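Thiosulfate sulfurtransferase TUM1 (Saccharomyces cerevisiae, PDB 3UTN) transfers sulfur, as a persulfide relay between NFS1 and UBA4, in the pathway that 2-thiolates the wobble uridine of tRNAs. Local coordinates at residues K64-F78 with P157-Y169. Sequence-based numbering, arbitrary orientation.
With DMS (dimethyl sulfoxide), chain G.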
ATOM      1  N   LYS A  64      -7.743 -10.550 -11.108  1.00 24.17           N
ATOM      2  CA  LYS A  64      -7.409 -11.955 -11.216  1.00 24.83           C
ATOM      3  C   LYS A  64      -7.286 -12.353 -12.683  1.00 24.65           C
ATOM      4  O   LYS A  64      -6.298 -12.960 -13.076  1.00 24.07           O
ATOM      5  CB  LYS A  64      -8.437 -12.804 -10.466  1.00 27.28           C
ATOM      6  CG  LYS A  64      -8.233 -12.773  -8.953  1.00 28.62           C
ATOM      7  CD  LYS A  64      -9.443 -13.247  -8.159  1.00 31.72           C
ATOM      8  CE  LYS A  64      -9.609 -14.756  -8.203  1.00 33.45           C
ATOM      9  NZ  LYS A  64     -10.759 -15.252  -7.395  1.00 36.25           N
ATOM     10  N   VAL A  65      -8.266 -11.966 -13.495  1.00 24.38           N
ATOM     11  CA  VAL A  65      -8.212 -12.232 -14.926  1.00 24.40           C
ATOM     12  C   VAL A  65      -7.024 -11.500 -15.525  1.00 23.91           C
ATOM     13  O   VAL A  65      -6.305 -12.045 -16.357  1.00 23.69           O
ATOM     14  CB  VAL A  65      -9.517 -11.822 -15.633  1.00 24.40           C
ATOM     15  CG1 VAL A  65      -9.315 -11.685 -17.139  1.00 24.44           C
ATOM     16  CG2 VAL A  65     -10.595 -12.848 -15.343  1.00 24.53           C
ATOM     17  N   ASP A  66      -6.811 -10.267 -15.079  1.00 23.44           N
ATOM     18  CA  ASP A  66      -5.688  -9.487 -15.572  1.00 23.17           C
ATOM     19  C   ASP A  66      -4.379 -10.142 -15.233  1.00 21.96           C
ATOM     20  O   ASP A  66      -3.470 -10.164 -16.046  1.00 21.57           O
ATOM     21  CB  ASP A  66      -5.742  -8.068 -15.052  1.00 23.92           C
ATOM     22  CG  ASP A  66      -6.768  -7.253 -15.776  1.00 24.85           C
ATOM     23  OD1 ASP A  66      -7.483  -7.842 -16.615  1.00 25.37           O
ATOM     24  OD2 ASP A  66      -6.849  -6.040 -15.528  1.00 26.86           O
ATOM     25  N   PHE A  67      -4.289 -10.713 -14.043  1.00 20.48           N
ATOM     26  CA  PHE A  67      -3.078 -11.418 -13.721  1.00 20.35           C
ATOM     27  C   PHE A  67      -2.892 -12.594 -14.661  1.00 20.31           C
ATOM     28  O   PHE A  67      -1.805 -12.829 -15.183  1.00 20.32           O
ATOM     29  CB  PHE A  67      -3.094 -11.946 -12.303  1.00 19.40           C
ATOM     30  CG  PHE A  67      -1.937 -12.832 -12.021  1.00 19.79           C
ATOM     31  CD1 PHE A  67      -0.694 -12.282 -11.748  1.00 19.39           C
ATOM     32  CD2 PHE A  67      -2.063 -14.210 -12.106  1.00 19.33           C
ATOM     33  CE1 PHE A  67       0.397 -13.093 -11.506  1.00 19.59           C
ATOM     34  CE2 PHE A  67      -0.968 -15.023 -11.876  1.00 19.38           C
ATOM     35  CZ  PHE A  67       0.258 -14.466 -11.567  1.00 19.40           C
ATOM     36  N   LEU A  68      -3.975 -13.336 -14.850  1.00 20.48           N
ATOM     37  CA  LEU A  68      -3.919 -14.604 -15.546  1.00 20.47           C
ATOM     38  C   LEU A  68      -3.729 -14.422 -17.026  1.00 20.61           C
ATOM     39  O   LEU A  68      -3.114 -15.250 -17.677  1.00 21.47           O
ATOM     40  CB  LEU A  68      -5.200 -15.381 -15.301  1.00 19.82           C
ATOM     41  CG  LEU A  68      -5.402 -15.797 -13.846  1.00 19.66           C
ATOM     42  CD1 LEU A  68      -6.836 -16.241 -13.667  1.00 19.30           C
ATOM     43  CD2 LEU A  68      -4.442 -16.898 -13.436  1.00 19.28           C
ATOM     44  N   THR A  69      -4.252 -13.330 -17.558  1.00 20.66           N
ATOM     45  CA  THR A  69      -4.406 -13.229 -18.994  1.00 21.65           C
ATOM     46  C   THR A  69      -3.701 -12.028 -19.564  1.00 21.51           C
ATOM     47  O   THR A  69      -3.569 -11.917 -20.762  1.00 22.60           O
ATOM     48  CB  THR A  69      -5.891 -13.160 -19.389  1.00 21.25           C
ATOM     49  OG1 THR A  69      -6.444 -11.936 -18.905  1.00 22.25           O
ATOM     50  CG2 THR A  69      -6.647 -14.319 -18.782  1.00 21.38           C
ATOM     51  N   LYS A  70      -3.269 -11.117 -18.705  1.00 21.88           N
ATOM     52  CA  LYS A  70      -2.511  -9.974 -19.166  1.00 21.97           C
ATOM     53  C   LYS A  70      -1.063 -10.157 -18.783  1.00 21.90           C
ATOM     54  O   LYS A  70      -0.757 -10.846 -17.802  1.00 21.99           O
ATOM     55  CB  LYS A  70      -3.084  -8.675 -18.610  1.00 23.01           C
ATOM     56  CG  LYS A  70      -4.398  -8.290 -19.266  1.00 24.05           C
ATOM     57  CD  LYS A  70      -4.925  -6.983 -18.708  1.00 25.19           C
ATOM     58  CE  LYS A  70      -6.205  -6.561 -19.411  1.00 25.88           C
ATOM     59  NZ  LYS A  70      -7.275  -7.577 -19.229  1.00 26.72           N
ATOM     60  N   PRO A  71      -0.158  -9.560 -19.565  1.00 21.87           N
ATOM     61  CA  PRO A  71       1.242  -9.842 -19.329  1.00 21.81           C
ATOM     62  C   PRO A  71       1.624  -9.558 -17.891  1.00 21.26           C
ATOM     63  O   PRO A  71       1.176  -8.583 -17.288  1.00 21.38           O
ATOM     64  CB  PRO A  71       1.955  -8.894 -20.286  1.00 22.20           C
ATOM     65  CG  PRO A  71       0.973  -8.696 -21.395  1.00 22.67           C
ATOM     66  CD  PRO A  71      -0.343  -8.612 -20.680  1.00 22.07           C
ATOM     67  N   ARG A  72       2.415 -10.447 -17.327  1.00 20.97           N
ATOM     68  CA  ARG A  72       2.882 -10.248 -15.985  1.00 20.82           C
ATOM     69  C   ARG A  72       4.382 -10.242 -16.063  1.00 20.24           C
ATOM     70  O   ARG A  72       4.963 -10.623 -17.074  1.00 20.06           O
ATOM     71  CB  ARG A  72       2.383 -11.370 -15.069  1.00 21.21           C
ATOM     72  CG  ARG A  72       3.003 -12.724 -15.341  1.00 22.09           C
ATOM     73  CD  ARG A  72       2.117 -13.845 -14.808  1.00 22.68           C
ATOM     74  NE  ARG A  72       0.817 -13.784 -15.453  1.00 22.16           N
ATOM     75  CZ  ARG A  72       0.562 -14.270 -16.661  1.00 21.73           C
ATOM     76  NH1 ARG A  72       1.509 -14.896 -17.352  1.00 22.11           N
ATOM     77  NH2 ARG A  72      -0.650 -14.147 -17.166  1.00 21.90           N
ATOM     78  N   ILE A  73       5.017  -9.806 -14.994  1.00 20.11           N
ATOM     79  CA  ILE A  73       6.436  -9.995 -14.889  1.00 19.75           C
ATOM     80  C   ILE A  73       6.611 -11.502 -14.782  1.00 19.86           C
ATOM     81  O   ILE A  73       5.875 -12.149 -14.042  1.00 20.05           O
ATOM     82  CB  ILE A  73       6.992  -9.298 -13.652  1.00 19.63           C
ATOM     83  CG1 ILE A  73       6.631  -7.808 -13.681  1.00 19.54           C
ATOM     84  CG2 ILE A  73       8.490  -9.510 -13.577  1.00 19.59           C
ATOM     85  CD1 ILE A  73       7.270  -6.999 -12.576  1.00 19.68           C
ATOM     86  N   PRO A  74       7.553 -12.072 -15.548  1.00 20.53           N
ATOM     87  CA  PRO A  74       7.755 -13.511 -15.517  1.00 20.42           C
ATOM     88  C   PRO A  74       7.787 -14.035 -14.087  1.00 20.65           C
ATOM     89  O   PRO A  74       8.293 -13.362 -13.197  1.00 20.62           O
ATOM     90  CB  PRO A  74       9.123 -13.669 -16.172  1.00 20.35           C
ATOM     91  CG  PRO A  74       9.150 -12.573 -17.184  1.00 20.59           C
ATOM     92  CD  PRO A  74       8.462 -11.415 -16.507  1.00 20.33           C
ATOM     93  N   ASN A  75       7.229 -15.223 -13.879  1.00 20.76           N
ATOM     94  CA  ASN A  75       7.319 -15.919 -12.601  1.00 20.75           C
ATOM     95  C   ASN A  75       6.509 -15.244 -11.517  1.00 19.97           C
ATOM     96  O   ASN A  75       6.691 -15.519 -10.333  1.00 19.62           O
ATOM     97  CB  ASN A  75       8.780 -16.048 -12.166  1.00 21.99           C
ATOM     98  CG  ASN A  75       9.672 -16.529 -13.287  1.00 23.13           C
ATOM     99  OD1 ASN A  75       9.300 -17.420 -14.044  1.00 24.65           O
ATOM    100  ND2 ASN A  75      10.846 -15.927 -13.409  1.00 23.72           N
ATOM    101  N   SER A  76       5.615 -14.358 -11.935  1.00 19.10           N
ATOM    102  CA  SER A  76       4.763 -13.639 -11.007  0.86 19.11           C
ATOM    103  C   SER A  76       3.835 -14.574 -10.280  1.00 19.01           C
ATOM    104  O   SER A  76       3.382 -15.563 -10.834  1.00 19.02           O
ATOM    105  CB  SER A  76       3.906 -12.614 -11.726  0.86 18.91           C
ATOM    106  OG  SER A  76       4.665 -11.481 -12.084  0.86 19.40           O
ATOM    107  N   ILE A  77       3.561 -14.244  -9.035  1.00 18.95           N
ATOM    108  CA  ILE A  77       2.433 -14.812  -8.373  1.00 19.28           C
ATOM    109  C   ILE A  77       1.459 -13.668  -8.337  1.00 19.33           C
ATOM    110  O   ILE A  77       1.825 -12.492  -8.505  1.00 19.48           O
ATOM    111  CB  ILE A  77       2.741 -15.278  -6.948  1.00 19.54           C
ATOM    112  CG1 ILE A  77       3.241 -14.104  -6.100  1.00 19.71           C
ATOM    113  CG2 ILE A  77       3.727 -16.429  -6.987  1.00 20.55           C
ATOM    114  CD1 ILE A  77       3.414 -14.435  -4.644  1.00 20.49           C
ATOM    115  N   PHE A  78       0.207 -14.012  -8.144  1.00 19.42           N
ATOM    116  CA  PHE A  78      -0.776 -13.013  -7.938  1.00 19.98           C
ATOM    117  C   PHE A  78      -1.000 -12.928  -6.448  1.00 20.51           C
ATOM    118  O   PHE A  78      -1.208 -13.937  -5.788  1.00 20.88           O
ATOM    119  CB  PHE A  78      -2.058 -13.388  -8.644  1.00 20.25           C
ATOM    120  CG  PHE A  78      -3.178 -12.465  -8.350  1.00 20.35           C
ATOM    121  CD1 PHE A  78      -3.166 -11.165  -8.847  1.00 20.15           C
ATOM    122  CD2 PHE A  78      -4.238 -12.880  -7.561  1.00 20.61           C
ATOM    123  CE1 PHE A  78      -4.202 -10.298  -8.567  1.00 20.43           C
ATOM    124  CE2 PHE A  78      -5.281 -12.016  -7.286  1.00 21.16           C
ATOM    125  CZ  PHE A  78      -5.259 -10.726  -7.787  1.00 20.88           C
ATOM    126  N   PRO A 157      10.807  -7.341 -19.370  1.00 24.00           N
ATOM    127  CA  PRO A 157      10.369  -8.687 -19.703  1.00 24.26           C
ATOM    128  C   PRO A 157       8.998  -8.967 -19.162  1.00 24.51           C
ATOM    129  O   PRO A 157       8.744  -8.825 -17.967  1.00 24.37           O
ATOM    130  CB  PRO A 157      11.398  -9.574 -19.010  1.00 24.34           C
ATOM    131  CG  PRO A 157      12.617  -8.736 -18.977  1.00 24.50           C
ATOM    132  CD  PRO A 157      12.118  -7.355 -18.705  1.00 23.74           C
ATOM    133  N   LEU A 158       8.114  -9.345 -20.062  1.00 24.60           N
ATOM    134  CA  LEU A 158       6.787  -9.713 -19.683  1.00 24.92           C
ATOM    135  C   LEU A 158       6.588 -11.155 -20.016  1.00 25.15           C
ATOM    136  O   LEU A 158       7.024 -11.640 -21.061  1.00 25.69           O
ATOM    137  CB  LEU A 158       5.756  -8.862 -20.409  1.00 24.36           C
ATOM    138  CG  LEU A 158       5.669  -7.433 -19.889  1.00 24.54           C
ATOM    139  CD1 LEU A 158       4.725  -6.633 -20.764  1.00 24.51           C
ATOM    140  CD2 LEU A 158       5.210  -7.438 -18.440  1.00 24.31           C
ATOM    141  N   ASP A 159       5.962 -11.843 -19.084  1.00 25.38           N
ATOM    142  CA  ASP A 159       5.375 -13.111 -19.363  1.00 25.48           C
ATOM    143  C   ASP A 159       3.977 -12.753 -19.845  1.00 25.61           C
ATOM    144  O   ASP A 159       3.099 -12.403 -19.049  1.00 25.66           O
ATOM    145  CB  ASP A 159       5.334 -13.956 -18.096  1.00 25.78           C
ATOM    146  CG  ASP A 159       4.501 -15.189 -18.258  1.00 26.14           C
ATOM    147  OD1 ASP A 159       4.187 -15.524 -19.412  1.00 25.63           O
ATOM    148  OD2 ASP A 159       4.153 -15.818 -17.235  1.00 27.37           O
ATOM    149  N   SER A 160       3.790 -12.801 -21.159  1.00 25.98           N
ATOM    150  CA  SER A 160       2.504 -12.475 -21.757  1.00 26.29           C
ATOM    151  C   SER A 160       1.671 -13.736 -21.901  1.00 25.81           C
ATOM    152  O   SER A 160       0.605 -13.716 -22.502  1.00 26.01           O
ATOM    153  CB  SER A 160       2.693 -11.808 -23.113  1.00 27.45           C
ATOM    154  OG  SER A 160       3.363 -10.570 -22.963  1.00 30.16           O
ATOM    155  N   SER A 161       2.168 -14.833 -21.347  1.00 25.37           N
ATOM    156  CA  SER A 161       1.447 -16.084 -21.419  1.00 25.01           C
ATOM    157  C   SER A 161       0.218 -15.972 -20.544  1.00 24.79           C
ATOM    158  O   SER A 161       0.235 -15.338 -19.484  1.00 23.77           O
ATOM    159  CB  SER A 161       2.308 -17.249 -20.942  1.00 26.00           C
ATOM    160  OG  SER A 161       2.395 -17.238 -19.531  1.00 26.04           O
ATOM    161  N   LYS A 162      -0.860 -16.577 -21.003  1.00 23.42           N
ATOM    162  CA  LYS A 162      -2.029 -16.670 -20.189  1.00 23.23           C
ATOM    163  C   LYS A 162      -1.774 -17.837 -19.268  1.00 22.89           C
ATOM    164  O   LYS A 162      -1.208 -18.849 -19.670  1.00 22.68           O
ATOM    165  CB  LYS A 162      -3.267 -16.836 -21.055  1.00 23.62           C
ATOM    166  CG  LYS A 162      -3.301 -15.769 -22.133  1.00 23.94           C
ATOM    167  CD  LYS A 162      -4.664 -15.145 -22.281  1.00 25.21           C
ATOM    168  CE  LYS A 162      -4.594 -13.857 -23.077  1.00 25.38           C
ATOM    169  NZ  LYS A 162      -3.674 -13.982 -24.236  1.00 25.04           N
ATOM    170  N   VAL A 163      -2.107 -17.659 -18.005  1.00 22.06           N
ATOM    171  CA  VAL A 163      -1.897 -18.716 -17.045  1.00 22.03           C
ATOM    172  C   VAL A 163      -3.227 -19.011 -16.395  1.00 21.46           C
ATOM    173  O   VAL A 163      -4.174 -18.241 -16.523  1.00 21.61           O
ATOM    174  CB  VAL A 163      -0.815 -18.362 -15.996  1.00 22.09           C
ATOM    175  CG1 VAL A 163       0.560 -18.314 -16.646  1.00 22.08           C
ATOM    176  CG2 VAL A 163      -1.138 -17.057 -15.280  1.00 21.46           C
ATOM    177  N   ALA A 164      -3.298 -20.146 -15.726  1.00 22.17           N
ATOM    178  CA  ALA A 164      -4.520 -20.568 -15.076  1.00 22.51           C
ATOM    179  C   ALA A 164      -4.191 -20.815 -13.616  1.00 22.55           C
ATOM    180  O   ALA A 164      -4.804 -21.646 -12.948  1.00 22.63           O
ATOM    181  CB  ALA A 164      -5.060 -21.823 -15.741  1.00 23.13           C
ATOM    182  N   ALA A 165      -3.200 -20.079 -13.129  1.00 22.44           N
ATOM    183  CA  ALA A 165      -2.765 -20.194 -11.752  1.00 21.95           C
ATOM    184  C   ALA A 165      -2.297 -18.831 -11.285  1.00 21.64           C
ATOM    185  O   ALA A 165      -1.713 -18.068 -12.054  1.00 21.03           O
ATOM    186  CB  ALA A 165      -1.652 -21.222 -11.623  1.00 21.88           C
ATOM    187  N   PHE A 166      -2.576 -18.528 -10.025  1.00 21.16           N
ATOM    188  CA  PHE A 166      -2.140 -17.278  -9.425  1.00 21.87           C
ATOM    189  C   PHE A 166      -0.723 -17.388  -8.959  1.00 21.67           C
ATOM    190  O   PHE A 166      -0.151 -16.439  -8.435  1.00 21.49           O
ATOM    191  CB  PHE A 166      -3.053 -16.900  -8.280  1.00 21.66           C
ATOM    192  CG  PHE A 166      -4.417 -16.552  -8.729  1.00 21.94           C
ATOM    193  CD1 PHE A 166      -4.595 -15.632  -9.751  1.00 22.04           C
ATOM    194  CD2 PHE A 166      -5.518 -17.154  -8.162  1.00 21.93           C
ATOM    195  CE1 PHE A 166      -5.859 -15.310 -10.186  1.00 22.49           C
ATOM    196  CE2 PHE A 166      -6.786 -16.835  -8.594  1.00 22.82           C
ATOM    197  CZ  PHE A 166      -6.952 -15.912  -9.610  1.00 22.38           C
ATOM    198  N   SER A 167      -0.167 -18.571  -9.156  1.00 22.29           N
ATOM    199  CA  SER A 167       1.218 -18.818  -8.872  1.00 23.15           C
ATOM    200  C   SER A 167       1.664 -19.986  -9.714  1.00 23.88           C
ATOM    201  O   SER A 167       0.953 -20.972  -9.822  1.00 23.77           O
ATOM    202  CB  SER A 167       1.416 -19.158  -7.410  1.00 22.61           C
ATOM    203  OG  SER A 167       2.754 -19.569  -7.208  1.00 22.64           O
ATOM    204  N   PRO A 168       2.854 -19.875 -10.309  1.00 25.24           N
ATOM    205  CA  PRO A 168       3.450 -20.984 -11.041  1.00 25.79           C
ATOM    206  C   PRO A 168       4.227 -21.899 -10.105  1.00 26.37           C
ATOM    207  O   PRO A 168       4.784 -22.902 -10.540  1.00 26.77           O
ATOM    208  CB  PRO A 168       4.415 -20.276 -11.981  1.00 25.90           C
ATOM    209  CG  PRO A 168       4.861 -19.083 -11.198  1.00 26.15           C
ATOM    210  CD  PRO A 168       3.663 -18.647 -10.407  1.00 25.03           C
ATOM    211  N   TYR A 169       4.256 -21.551  -8.825  1.00 26.10           N
ATOM    212  CA  TYR A 169       5.087 -22.253  -7.873  1.00 27.49           C
ATOM    213  C   TYR A 169       4.275 -23.282  -7.136  1.00 28.83           C
ATOM    214  O   TYR A 169       3.099 -23.053  -6.869  1.00 28.91           O
ATOM    215  CB  TYR A 169       5.716 -21.268  -6.891  1.00 26.72           C
ATOM    216  CG  TYR A 169       6.457 -20.170  -7.598  1.00 26.47           C
ATOM    217  CD1 TYR A 169       7.653 -20.426  -8.262  1.00 26.03           C
ATOM    218  CD2 TYR A 169       5.949 -18.885  -7.630  1.00 25.92           C
ATOM    219  CE1 TYR A 169       8.328 -19.421  -8.929  1.00 26.60           C
ATOM    220  CE2 TYR A 169       6.614 -17.874  -8.298  1.00 25.83           C
ATOM    221  CZ  TYR A 169       7.799 -18.149  -8.940  1.00 25.58           C
ATOM    222  OH  TYR A 169       8.454 -17.140  -9.591  1.00 26.07           O
TER
HETATM  223  S   DMS G 406     -13.316 -12.307  -7.849  1.00 71.68           S
HETATM  224  O   DMS G 406     -13.452 -13.790  -7.858  1.00 71.13           O
HETATM  225  C1  DMS G 406     -14.717 -11.586  -8.513  1.00 71.95           C
HETATM  226  C2  DMS G 406     -13.403 -11.722  -6.234  1.00 70.75           C
HETATM  227  O   HOH W   1      -1.654 -12.268 -22.318  1.00 29.24           O
HETATM  228  O   HOH W   2       6.201 -16.423 -15.813  1.00 28.37           O
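Arg72 reaches from the 64-78 segment into the loop 157-169 and holds it at the centre. Its guanidinium meets Ser161 end-on: NH1 (2.5 Å) and NH2 both donate to Ser161 O, which lies close to the group's plane. On the same plane, NE and NH2 grip Phe67 O at the C-terminal turn of helix 63-69, so one flat cation ties the helix end to the loop. The Arg72 chain sets off away from the loop, and a bend at chi3 (60°) is part of what brings the guanidinium back to it. NH1 also forms a salt bridge to Asp159 OD2 at 2.8 Å; its hydrogen bond is weak, and carboxylate and guanidinium planes stand 76° apart. Val163 CG2 sits over the centre of one guanidinium face, 3.4 Å above the plane. Asp159 OD1 takes the backbone N of Ser161 in an Asx turn. Backbone bonds frame this site: Arg72 and Asp159 pair as a single antiparallel hydrogen-bonded bridge, and Val163 N donates to Leu68 O.

Beyond it, Phe166 fills the groove between helix and strand 77-78. Phe78 CD2 lies over one face of its ring, the two planes at 41°, while Phe67 CD2 approaches its edge and the Lys64 chain runs past CZ. Phe78 N donates to Phe166 O, though the modelled length is doubtfully short. Further along, Ile77 CG2 meets the edge of the Tyr169 ring, 3.4 Å from CD2.

A leucine in place of Arg72 would probably leave Phe67 O and Ser161 O each without two N-H donors and Asp159 without its cationic mate. The buried cation thus ties the loop to the end of helix 63-69, its charge probably offset by the Asp159 carboxylate, while Phe166 joins the loop to edge strand 77-78 of the first rhodanese domain's parallel sheet.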